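Local coordinates for protein polyketide biosynthesis cytochrome P450 PksS (Bacillus subtilis, PDB 4YZR) that acts on dihydrobacillaene as a haem-dependent cytochrome P450 monooxygenase in the biosynthesis of the antibiotic polyketide bacillaene, at residues 125-128 against 129-132; 167-170 against 171-175; 254-257 against 258-261. All coordinates share one frame; numbering follows the deposited sequence.

Interaction 1: 125-128 against 129-132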
loop_
_atom_site.group_PDB
_atom_site.type_symbol
_atom_site.label_atom_id
_atom_site.label_comp_id
_atom_site.label_asym_id
_atom_site.label_seq_id
_atom_site.Cartn_x
_atom_site.Cartn_y
_atom_site.Cartn_z
ATOM N N ILE A 125 18.012 -3.878 10.160
ATOM C CA ILE A 125 17.109 -5.002 9.782
ATOM C C ILE A 125 17.445 -5.498 8.454
ATOM O O ILE A 125 17.583 -6.759 8.240
ATOM C CB ILE A 125 15.616 -4.542 9.827
ATOM C CG1 ILE A 125 15.221 -4.163 11.237
ATOM C CG2 ILE A 125 14.683 -5.591 9.256
ATOM C CD1 ILE A 125 13.986 -3.270 11.239
ATOM N N ALA A 126 17.661 -4.678 7.484
ATOM C CA ALA A 126 18.039 -5.115 6.147
ATOM C C ALA A 126 19.300 -5.928 6.159
ATOM O O ALA A 126 19.355 -7.005 5.535
ATOM C CB ALA A 126 18.150 -3.991 5.127
ATOM N N GLU A 127 20.298 -5.430 6.848
ATOM C CA GLU A 127 21.603 -6.172 6.900
ATOM C C GLU A 127 21.487 -7.459 7.587
ATOM O O GLU A 127 22.047 -8.484 7.052
ATOM C CB GLU A 127 22.662 -5.233 7.466
ATOM C CG GLU A 127 22.959 -4.009 6.542
ATOM C CD GLU A 127 23.294 -4.248 5.032
ATOM O OE1 GLU A 127 24.101 -5.096 4.726
ATOM O OE2 GLU A 127 22.909 -3.441 4.186
ATOM N N GLN A 128 20.713 -7.633 8.586
ATOM C CA GLN A 128 20.492 -8.904 9.227
ATOM C C GLN A 128 19.790 -9.867 8.310
ATOM O O GLN A 128 20.118 -11.068 8.237
ATOM C CB GLN A 128 19.641 -8.760 10.506
ATOM C CG GLN A 128 19.198 -10.001 11.231
ATOM C CD GLN A 128 17.938 -10.695 10.675
ATOM O OE1 GLN A 128 16.826 -10.133 10.722
ATOM N NE2 GLN A 128 18.072 -11.962 10.258
ATOM N N LEU A 129 18.783 -9.408 7.569
ATOM C CA LEU A 129 18.086 -10.302 6.663
ATOM C C LEU A 129 18.994 -10.741 5.550
ATOM O O LEU A 129 18.986 -11.947 5.127
ATOM C CB LEU A 129 16.808 -9.648 6.057
ATOM C CG LEU A 129 15.736 -9.362 7.086
ATOM C CD1 LEU A 129 14.721 -8.406 6.485
ATOM C CD2 LEU A 129 15.066 -10.653 7.542
ATOM N N LEU A 130 19.815 -9.846 5.033
ATOM C CA LEU A 130 20.777 -10.137 3.961
ATOM C C LEU A 130 21.828 -11.131 4.503
ATOM O O LEU A 130 22.265 -12.002 3.679
ATOM C CB LEU A 130 21.386 -8.903 3.394
ATOM C CG LEU A 130 20.346 -8.058 2.618
ATOM C CD1 LEU A 130 20.888 -6.690 2.415
ATOM C CD2 LEU A 130 19.929 -8.651 1.281
ATOM N N ASP A 131 22.227 -11.021 5.759
ATOM C CA ASP A 131 23.222 -12.022 6.323
ATOM C C ASP A 131 22.643 -13.344 6.245
ATOM O O ASP A 131 23.374 -14.335 5.961
ATOM C CB ASP A 131 23.545 -11.637 7.765
ATOM C CG ASP A 131 24.374 -10.389 7.896
ATOM O OD1 ASP A 131 24.938 -9.814 6.936
ATOM O OD2 ASP A 131 24.463 -9.898 9.094
ATOM N N GLU A 132 21.409 -13.600 6.522
ATOM C CA GLU A 132 20.805 -14.893 6.424
ATOM C C GLU A 132 20.737 -15.339 5.027
ATOM O O GLU A 132 21.031 -16.492 4.713
ATOM C CB GLU A 132 19.422 -14.969 7.092
ATOM C CG GLU A 132 19.468 -14.687 8.554
ATOM C CD GLU A 132 20.405 -15.669 9.332
ATOM O OE1 GLU A 132 20.322 -16.889 9.041
ATOM O OE2 GLU A 132 21.227 -15.192 10.172
HETATM O O HOH W 1 21.099 -12.450 10.657
#
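Gln128 and Glu132, one turn apart on helix 119-133, meet through a bound water and through the flank of the glutamate chain. The water accepts a hydrogen bond from Gln128 NE2 at 3.1 Å and donates one to Glu132 OE2 at 2.8 Å. NE2 also lies 3.5 Å from Glu132 CG, so the amide rests against the aliphatic part of its partner, with amide and carboxylate planes 35° apart. Gln128 reaches this place because its CG stands opposite the backbone N (chi1 174°) and the chain then folds at chi2, turning the amide forward along the helix, toward Glu132. The other end of that amide leans on Leu129, OE1 lying 3.7 Å from Leu129 CD2.

On the apolar side, Ile125 and Leu129 run side by side in the same direction, with Ile125 CG2 4.0 Å from Leu129 CD1. Ile125 packs on Ile152 and Leu129 on Leu149, both of helix 148-158, while Leu130 packs on Ala368 and Leu369 of helix 355-372. Beneath the side chains, the bonds from Leu129 N to Ile125 O (3.0 Å) and from Leu130 N to Ala126 O (2.9 Å) hold the turn; the bond from Glu132 N to Gln128 O is weak.

Glu127 and Asp131 carry like charges, yet both form salt bridges with Arg372, and Glu132 pairs with Lys135 through OE1. The helix is thus amphipathic: Ile125, Ala126 and Leu130 are buried, with Leu129 at the border, and the acidic residues form its polar side. Arg372 probably offsets much of the repulsion between Glu127 and Asp131 while tying this helix to helix 355-372.

Interaction 2: 167-170 against 171-175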
loop_
_atom_site.group_PDB
_atom_site.type_symbol
_atom_site.label_atom_id
_atom_site.label_comp_id
_atom_site.label_asym_id
_atom_site.label_seq_id
_atom_site.Cartn_x
_atom_site.Cartn_y
_atom_site.Cartn_z
ATOM N N GLN A 167 2.943 -14.432 17.071
ATOM C CA GLN A 167 1.558 -14.325 17.186
ATOM C C GLN A 167 0.979 -13.102 16.397
ATOM O O GLN A 167 -0.084 -13.182 15.780
ATOM C CB GLN A 167 1.146 -14.267 18.683
ATOM C CG GLN A 167 -0.312 -14.116 18.908
ATOM C CD GLN A 167 -1.123 -15.308 18.440
ATOM O OE1 GLN A 167 -1.065 -16.398 19.087
ATOM N NE2 GLN A 167 -1.805 -15.216 17.389
ATOM N N PHE A 168 1.682 -11.983 16.562
ATOM C CA PHE A 168 1.239 -10.777 15.837
ATOM C C PHE A 168 1.186 -11.001 14.293
ATOM O O PHE A 168 0.223 -10.575 13.717
ATOM C CB PHE A 168 2.176 -9.637 16.221
ATOM C CG PHE A 168 1.680 -8.258 15.844
ATOM C CD1 PHE A 168 0.618 -7.733 16.522
ATOM C CD2 PHE A 168 2.271 -7.560 14.858
ATOM C CE1 PHE A 168 0.152 -6.444 16.223
ATOM C CE2 PHE A 168 1.821 -6.256 14.535
ATOM C CZ PHE A 168 0.759 -5.750 15.172
ATOM N N GLN A 169 2.120 -11.759 13.806
ATOM C CA GLN A 169 2.179 -12.115 12.383
ATOM C C GLN A 169 0.960 -12.911 12.051
ATOM O O GLN A 169 0.269 -12.696 11.007
ATOM C CB GLN A 169 3.470 -12.809 12.046
ATOM C CG GLN A 169 3.544 -13.071 10.500
ATOM C CD GLN A 169 4.969 -13.301 10.099
ATOM O OE1 GLN A 169 5.627 -14.202 10.613
ATOM N NE2 GLN A 169 5.501 -12.421 9.245
ATOM N N ILE A 170 0.592 -13.905 12.842
ATOM C CA ILE A 170 -0.600 -14.704 12.545
ATOM C C ILE A 170 -1.820 -13.867 12.530
ATOM O O ILE A 170 -2.624 -13.951 11.577
ATOM C CB ILE A 170 -0.784 -15.902 13.536
ATOM C CG1 ILE A 170 0.392 -16.830 13.442
ATOM C CG2 ILE A 170 -2.112 -16.619 13.329
ATOM C CD1 ILE A 170 0.416 -17.881 14.617
ATOM N N TRP A 171 -2.047 -12.987 13.502
ATOM C CA TRP A 171 -3.213 -12.193 13.516
ATOM C C TRP A 171 -3.279 -11.221 12.306
ATOM O O TRP A 171 -4.328 -11.070 11.712
ATOM C CB TRP A 171 -3.313 -11.359 14.773
ATOM C CG TRP A 171 -3.595 -12.093 16.017
ATOM C CD1 TRP A 171 -4.464 -13.115 16.188
ATOM C CD2 TRP A 171 -3.118 -11.709 17.312
ATOM N NE1 TRP A 171 -4.477 -13.468 17.554
ATOM C CE2 TRP A 171 -3.684 -12.603 18.253
ATOM C CE3 TRP A 171 -2.256 -10.725 17.757
ATOM C CZ2 TRP A 171 -3.381 -12.510 19.638
ATOM C CZ3 TRP A 171 -1.973 -10.657 19.159
ATOM C CH2 TRP A 171 -2.531 -11.511 20.034
ATOM N N THR A 172 -2.138 -10.563 12.059
ATOM C CA THR A 172 -2.129 -9.504 11.002
ATOM C C THR A 172 -2.333 -10.113 9.654
ATOM O O THR A 172 -3.030 -9.533 8.789
ATOM C CB THR A 172 -0.930 -8.613 11.093
ATOM O OG1 THR A 172 0.255 -9.393 10.974
ATOM C CG2 THR A 172 -0.958 -7.775 12.383
ATOM N N ASN A 173 -1.790 -11.309 9.408
ATOM C CA ASN A 173 -2.097 -12.031 8.177
ATOM C C ASN A 173 -3.560 -12.435 8.044
ATOM O O ASN A 173 -4.228 -12.291 6.979
ATOM C CB ASN A 173 -1.240 -13.255 8.036
ATOM C CG ASN A 173 0.139 -12.991 7.644
ATOM O OD1 ASN A 173 0.510 -11.870 7.282
ATOM N ND2 ASN A 173 0.973 -13.991 7.805
ATOM N N ALA A 174 -4.149 -12.969 9.102
ATOM C CA ALA A 174 -5.526 -13.420 9.045
ATOM C C ALA A 174 -6.485 -12.307 8.956
ATOM O O ALA A 174 -7.575 -12.400 8.316
ATOM C CB ALA A 174 -5.815 -14.289 10.277
ATOM N N MET A 175 -6.193 -11.156 9.575
ATOM C CA MET A 175 -7.217 -10.157 9.706
ATOM C C MET A 175 -7.527 -9.356 8.417
ATOM O O MET A 175 -8.528 -8.664 8.412
ATOM C CB MET A 175 -6.895 -9.227 10.907
ATOM C CG MET A 175 -5.849 -8.194 10.571
ATOM S SD MET A 175 -5.339 -7.400 12.105
ATOM C CE MET A 175 -4.406 -6.063 11.383
#
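Gln167 lies across one face of the Trp171 indole, one turn further along helix 165-175. Its CG stands 3.5 Å from the centroid of the six-membered ring and only 12° off the normal, a CH-pi contact. NE2 sits above the same face beside the pyrrole part, 3.3 Å from Trp171 CE2, with the amide plane inclined 31° to the ring. An extended first torsion (chi1 178°) followed by a bend at chi2 folds the glutamine over the indole. Trp171 NE1 makes a weak hydrogen bond to Glu192, and the indole also meets the Tyr196 ring.

Both ring contacts are close, but the buried side is that of Phe168 and Thr172, where Thr172 CG2 covers one face of the phenyl ring, 3.9 Å from its centroid. Thr172 also touches Val239 and Leu243 of helix 228-259; Phe193 and Phe151 adjoin the phenyl ring. Thr172 N bonds to Phe168 O at 2.9 Å.

Toward solvent the contact is slighter. Gln169 and Asn173 run alongside each other, with Gln169 CG 3.8 Å from Asn173 ND2 and amide planes roughly parallel, while exposed Ile170 accepts the backbone bond from Ala174 N to Ile170 O at 3.1 Å. The i to i+4 pairing is that of an alpha-helix, made amphipathic by its buried and exposed sides; this short one packs between helices 148-158, 183-206 and 228-259 in the helical part of the cytochrome P450 fold.

Interaction 3: 254-257 against 258-261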
loop_
_atom_site.group_PDB
_atom_site.type_symbol
_atom_site.label_atom_id
_atom_site.label_comp_id
_atom_site.label_asym_id
_atom_site.label_seq_id
_atom_site.Cartn_x
_atom_site.Cartn_y
_atom_site.Cartn_z
ATOM N N THR A 254 11.647 -5.176 -6.690
ATOM C CA THR A 254 12.796 -6.048 -6.965
ATOM C C THR A 254 12.554 -6.723 -8.301
ATOM O O THR A 254 13.457 -6.813 -9.186
ATOM C CB THR A 254 12.992 -7.056 -5.852
ATOM O OG1 THR A 254 13.373 -6.364 -4.680
ATOM C CG2 THR A 254 14.122 -8.032 -6.160
ATOM N N LEU A 255 11.375 -7.290 -8.505
ATOM C CA LEU A 255 11.055 -7.958 -9.762
ATOM C C LEU A 255 11.312 -6.997 -10.953
ATOM O O LEU A 255 11.934 -7.372 -11.962
ATOM C CB LEU A 255 9.629 -8.516 -9.782
ATOM C CG LEU A 255 9.155 -9.050 -11.136
ATOM C CD1 LEU A 255 10.018 -10.228 -11.599
ATOM C CD2 LEU A 255 7.687 -9.474 -11.066
ATOM N N ALA A 256 10.799 -5.770 -10.856
ATOM C CA ALA A 256 10.940 -4.829 -11.974
ATOM C C ALA A 256 12.428 -4.559 -12.215
ATOM O O ALA A 256 12.820 -4.501 -13.416
ATOM C CB ALA A 256 10.178 -3.551 -11.699
ATOM N N LEU A 257 13.239 -4.349 -11.220
ATOM C CA LEU A 257 14.674 -4.195 -11.420
ATOM C C LEU A 257 15.285 -5.418 -12.058
ATOM O O LEU A 257 16.060 -5.211 -13.016
ATOM C CB LEU A 257 15.362 -3.885 -10.123
ATOM C CG LEU A 257 15.068 -2.539 -9.470
ATOM C CD1 LEU A 257 15.552 -2.483 -8.030
ATOM C CD2 LEU A 257 15.629 -1.375 -10.291
ATOM N N LEU A 258 14.895 -6.624 -11.697
ATOM C CA LEU A 258 15.444 -7.855 -12.274
ATOM C C LEU A 258 14.979 -8.043 -13.708
ATOM O O LEU A 258 15.681 -8.801 -14.428
ATOM C CB LEU A 258 15.171 -9.048 -11.370
ATOM C CG LEU A 258 15.768 -8.950 -9.972
ATOM C CD1 LEU A 258 15.335 -10.166 -9.179
ATOM C CD2 LEU A 258 17.274 -8.794 -10.029
ATOM N N GLN A 259 13.867 -7.457 -14.133
ATOM C CA GLN A 259 13.385 -7.546 -15.498
ATOM C C GLN A 259 13.925 -6.478 -16.388
ATOM O O GLN A 259 13.718 -6.581 -17.609
ATOM C CB GLN A 259 11.882 -7.456 -15.529
ATOM C CG GLN A 259 11.078 -8.559 -14.892
ATOM C CD GLN A 259 9.568 -8.081 -14.676
ATOM O OE1 GLN A 259 9.229 -6.842 -14.443
ATOM N NE2 GLN A 259 8.772 -8.979 -14.668
ATOM N N HIS A 260 14.643 -5.514 -15.830
ATOM C CA HIS A 260 15.205 -4.366 -16.548
ATOM C C HIS A 260 16.650 -4.156 -16.206
ATOM O O HIS A 260 17.050 -3.299 -15.458
ATOM C CB HIS A 260 14.400 -3.089 -16.249
ATOM C CG HIS A 260 12.962 -3.143 -16.657
ATOM N ND1 HIS A 260 11.972 -3.756 -15.906
ATOM C CD2 HIS A 260 12.340 -2.711 -17.779
ATOM C CE1 HIS A 260 10.806 -3.640 -16.510
ATOM N NE2 HIS A 260 11.002 -2.959 -17.630
ATOM N N LYS A 261 17.462 -5.086 -16.710
ATOM C CA LYS A 261 18.902 -5.144 -16.336
ATOM C C LYS A 261 19.696 -3.898 -16.555
ATOM O O LYS A 261 20.559 -3.590 -15.749
ATOM C CB LYS A 261 19.574 -6.315 -17.028
ATOM C CG LYS A 261 19.259 -7.636 -16.326
ATOM C CD LYS A 261 19.522 -8.785 -17.323
ATOM C CE LYS A 261 20.024 -10.066 -16.679
ATOM N NZ LYS A 261 19.493 -11.276 -17.387
#
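Ala256 O is gripped by two donors where helix 228-259 comes to its end. The stronger is His260 ND1, at 2.7 Å from Ala256 O with an N-H...O angle of 157°. The oxygen lies at the edge of the imidazole, only 8° out of its plane, so the N-H is aimed well, although the ring nitrogen is tilted from the carbonyl plane. The bond from ND1 places a hydrogen on that nitrogen and holds the rotation of the ring. Gln259 N adds a weak bond to Ala256 O at 3.2 Å. With chi1 at -61°, His260 CG stands opposite its carbonyl carbon, and the ring swings back beside the last turn.

The helical pattern fades here. Leu258 N still bonds to Thr254 O at 2.9 Å, but Gln259 N shares its proton between Leu255 O and Ala256 O, and His260 N turns to Leu257 O at 3.2 Å, approaching from above the carbonyl plane. His260 in turn is the N-cap residue of the helix that follows.

Van der Waals contacts flank this exit. The Gln259 amide crosses Leu255, with Gln259 NE2 3.5 Å from Leu255 CD1. Thr254 and Leu258 lie side by side, with Thr254 CG2 3.9 Å from Leu258 CD1, while Thr254 OG1 bonds back to Leu250 O.

Around the turn, Ala256 and Leu257 pack on Leu281 of helix 274-285, and the His260 ring meets that of Tyr284 nearly at right angles. Thr254 touches Phe366 and Leu369 of helix 355-372, and Leu255 reaches Leu378 on strand 377-378.

How the interactions relate
All three are one-turn contacts in separate helices, and no two touch. Interactions 1 and 3 are closest, with nearest atoms about 9 Å apart, and helix 355-372 joins them: Leu369 packs on Leu130 in the first and on Thr254 in the last. Helix 148-158 likewise connects interaction 1 with interaction 2, whose nearest atoms are about 10 Å apart. The nearest atoms of interactions 2 and 3 are about 17 Å apart, yet helix 228-259 packs on one and ends in the other. The haem lies about 13, 11 and 12 Å from the side chains of Ile125, Phe168 and Thr254, so the contacts belong to the helical surroundings of the cofactor rather than to its immediate pocket.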